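Local coordinates for protein toll (Drosophila melanogaster, PDB 4LXR), which binds the cleaved, active form of the cytokine Spätzle and signals for antifungal defence and embryonic dorsal-ventral polarity, at residues A[320-325]-A[344-349]. Numbering follows the deposited sequence.
Sequences ISLGDN and LDLSNN
N349 bridges two leucine-rich repeats: from 344-349 in LRR 9 its side chain reaches back to 320-325 in LRR 8. Its CB lies 4.1 Å from N325 O. CG, anti to the carbonyl carbon (chi1 -83°), comes 3.7 Å from N325 N, bringing the amide against the neighbouring coil. OD1 accepts from the backbone N of L327, while ND2 donates both its hydrogens: one to L322 O at 3.1 Å, almost straight (177°) and exactly in the amide plane, the other to L346 O at 3.0 Å. N325 repeats the pattern one coil earlier: its ND2 donates to L299 O and meets L322 O from the opposite face of that carbonyl, and its OD1 accepts from A301 N and L303 N. The backbones pair as parallel strands through D345 N to I320 O (3.0 Å) and L322 N to D345 O (2.7 Å). L344 CD1 packs against I320 CB at 3.8 Å. An alanine at N349 would probably leave L322 O with one grip fewer and L327 N without its acceptor. Asparagines recurring here in successive repeats form the ladder characteristic of leucine-rich repeats, their buried amides satisfying backbone groups that the turn withdraws from strand pairing.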
ATOM      1  N   ILE A 320     -19.487 -14.321   6.795  1.00 32.82           N
ATOM      2  CA  ILE A 320     -20.254 -13.329   7.538  1.00 25.71           C
ATOM      3  C   ILE A 320     -19.479 -12.021   7.564  1.00 30.41           C
ATOM      4  O   ILE A 320     -18.331 -11.980   8.001  1.00 28.83           O
ATOM      5  CB  ILE A 320     -20.497 -13.767   8.992  1.00 27.85           C
ATOM      6  CG1 ILE A 320     -21.205 -15.115   9.048  1.00 23.25           C
ATOM      7  CG2 ILE A 320     -21.276 -12.700   9.763  1.00 18.34           C
ATOM      8  CD1 ILE A 320     -21.551 -15.549  10.474  1.00 20.08           C
ATOM      9  N   SER A 321     -20.107 -10.962   7.076  1.00 26.87           N
ATOM     10  CA  SER A 321     -19.566  -9.622   7.187  1.00 16.63           C
ATOM     11  C   SER A 321     -20.420  -8.842   8.170  1.00 20.91           C
ATOM     12  O   SER A 321     -21.597  -8.595   7.915  1.00 19.99           O
ATOM     13  CB  SER A 321     -19.560  -8.943   5.823  1.00 17.55           C
ATOM     14  OG  SER A 321     -18.732  -9.660   4.914  1.00 25.16           O
ATOM     15  N   LEU A 322     -19.825  -8.480   9.303  1.00 20.08           N
ATOM     16  CA  LEU A 322     -20.506  -7.733  10.348  1.00 25.04           C
ATOM     17  C   LEU A 322     -19.714  -6.472  10.651  1.00 21.95           C
ATOM     18  O   LEU A 322     -19.900  -5.819  11.678  1.00 21.84           O
ATOM     19  CB  LEU A 322     -20.693  -8.586  11.604  1.00 22.60           C
ATOM     20  CG  LEU A 322     -22.039  -9.322  11.586  1.00 27.37           C
ATOM     21  CD1 LEU A 322     -22.041 -10.466  12.566  1.00 19.29           C
ATOM     22  CD2 LEU A 322     -23.149  -8.326  11.890  1.00 21.82           C
ATOM     23  N   GLY A 323     -18.836  -6.144   9.722  1.00 22.25           N
ATOM     24  CA  GLY A 323     -18.025  -4.952   9.808  1.00 22.23           C
ATOM     25  C   GLY A 323     -18.851  -3.683   9.792  1.00 27.24           C
ATOM     26  O   GLY A 323     -19.948  -3.648   9.230  1.00 22.44           O
ATOM     27  N   ASP A 324     -18.310  -2.653  10.440  1.00 26.00           N
ATOM     28  CA  ASP A 324     -18.864  -1.306  10.455  1.00 27.04           C
ATOM     29  C   ASP A 324     -20.216  -1.207  11.136  1.00 29.06           C
ATOM     30  O   ASP A 324     -21.119  -0.521  10.651  1.00 35.00           O
ATOM     31  CB  ASP A 324     -18.914  -0.701   9.046  1.00 25.64           C
ATOM     32  CG  ASP A 324     -17.547  -0.610   8.411  1.00 30.72           C
ATOM     33  OD1 ASP A 324     -16.813   0.375   8.675  1.00 29.37           O
ATOM     34  OD2 ASP A 324     -17.204  -1.527   7.646  1.00 33.74           O
ATOM     35  N   ASN A 325     -20.356  -1.893  12.262  1.00 20.41           N
ATOM     36  CA  ASN A 325     -21.528  -1.690  13.103  1.00 20.25           C
ATOM     37  C   ASN A 325     -21.073  -1.031  14.381  1.00 27.87           C
ATOM     38  O   ASN A 325     -19.991  -0.450  14.397  1.00 27.12           O
ATOM     39  CB  ASN A 325     -22.272  -3.004  13.323  1.00 24.48           C
ATOM     40  CG  ASN A 325     -22.928  -3.494  12.051  1.00 27.00           C
ATOM     41  OD1 ASN A 325     -23.892  -2.896  11.585  1.00 30.37           O
ATOM     42  ND2 ASN A 325     -22.389  -4.555  11.464  1.00 21.52           N
ATOM     43  N   LEU A 344     -14.959 -14.515   8.929  1.00 20.54           N
ATOM     44  CA  LEU A 344     -15.748 -13.654   9.799  1.00 22.90           C
ATOM     45  C   LEU A 344     -15.099 -12.286   9.815  1.00 27.47           C
ATOM     46  O   LEU A 344     -13.892 -12.162  10.070  1.00 24.49           O
ATOM     47  CB  LEU A 344     -15.784 -14.199  11.232  1.00 19.09           C
ATOM     48  CG  LEU A 344     -16.559 -13.324  12.212  1.00 19.21           C
ATOM     49  CD1 LEU A 344     -18.032 -13.196  11.784  1.00 25.52           C
ATOM     50  CD2 LEU A 344     -16.471 -13.931  13.589  1.00 20.41           C
ATOM     51  N   ASP A 345     -15.895 -11.263   9.543  1.00 25.75           N
ATOM     52  CA  ASP A 345     -15.401  -9.899   9.547  1.00 27.34           C
ATOM     53  C   ASP A 345     -16.170  -9.115  10.591  1.00 28.09           C
ATOM     54  O   ASP A 345     -17.385  -8.944  10.481  1.00 22.80           O
ATOM     55  CB  ASP A 345     -15.590  -9.261   8.173  1.00 24.99           C
ATOM     56  CG  ASP A 345     -14.860  -7.936   8.031  1.00 32.48           C
ATOM     57  OD1 ASP A 345     -14.664  -7.211   9.042  1.00 30.35           O
ATOM     58  OD2 ASP A 345     -14.471  -7.622   6.888  1.00 43.16           O
ATOM     59  N   LEU A 346     -15.449  -8.642  11.603  1.00 25.20           N
ATOM     60  CA  LEU A 346     -16.030  -7.818  12.653  1.00 24.37           C
ATOM     61  C   LEU A 346     -15.279  -6.497  12.735  1.00 25.80           C
ATOM     62  O   LEU A 346     -15.333  -5.815  13.757  1.00 23.48           O
ATOM     63  CB  LEU A 346     -15.937  -8.530  14.005  1.00 19.40           C
ATOM     64  CG  LEU A 346     -16.845  -9.733  14.225  1.00 26.75           C
ATOM     65  CD1 LEU A 346     -16.423 -10.451  15.491  1.00 20.01           C
ATOM     66  CD2 LEU A 346     -18.281  -9.261  14.333  1.00 28.04           C
ATOM     67  N   SER A 347     -14.559  -6.160  11.671  1.00 26.00           N
ATOM     68  CA  SER A 347     -13.757  -4.939  11.647  1.00 22.47           C
ATOM     69  C   SER A 347     -14.643  -3.714  11.849  1.00 24.84           C
ATOM     70  O   SER A 347     -15.838  -3.747  11.536  1.00 24.27           O
ATOM     71  CB  SER A 347     -12.957  -4.826  10.335  1.00 20.83           C
ATOM     72  OG  SER A 347     -13.813  -4.710   9.195  1.00 24.29           O
ATOM     73  N   ASN A 348     -14.059  -2.651  12.398  1.00 23.95           N
ATOM     74  CA  ASN A 348     -14.754  -1.378  12.619  1.00 26.62           C
ATOM     75  C   ASN A 348     -16.016  -1.445  13.453  1.00 29.69           C
ATOM     76  O   ASN A 348     -17.058  -0.926  13.062  1.00 24.43           O
ATOM     77  CB  ASN A 348     -15.043  -0.650  11.295  1.00 27.34           C
ATOM     78  CG  ASN A 348     -13.787  -0.135  10.637  1.00 29.90           C
ATOM     79  OD1 ASN A 348     -13.174   0.814  11.126  1.00 33.19           O
ATOM     80  ND2 ASN A 348     -13.382  -0.765   9.520  1.00 28.33           N
ATOM     81  N   ASN A 349     -15.924  -2.077  14.615  1.00 38.05           N
ATOM     82  CA  ASN A 349     -17.015  -2.017  15.574  1.00 27.59           C
ATOM     83  C   ASN A 349     -16.529  -1.302  16.822  1.00 27.88           C
ATOM     84  O   ASN A 349     -15.692  -0.411  16.728  1.00 32.05           O
ATOM     85  CB  ASN A 349     -17.539  -3.417  15.870  1.00 20.73           C
ATOM     86  CG  ASN A 349     -18.535  -3.887  14.828  1.00 26.91           C
ATOM     87  OD1 ASN A 349     -19.706  -3.508  14.874  1.00 22.55           O
ATOM     88  ND2 ASN A 349     -18.086  -4.722  13.890  1.00 19.60           N
TER
HETATM   89  O   HOH W   1     -16.050  -8.965   4.714  1.00 37.98           O
HETATM   90  O   HOH W   2     -14.624  -2.580   7.868  1.00 25.37           O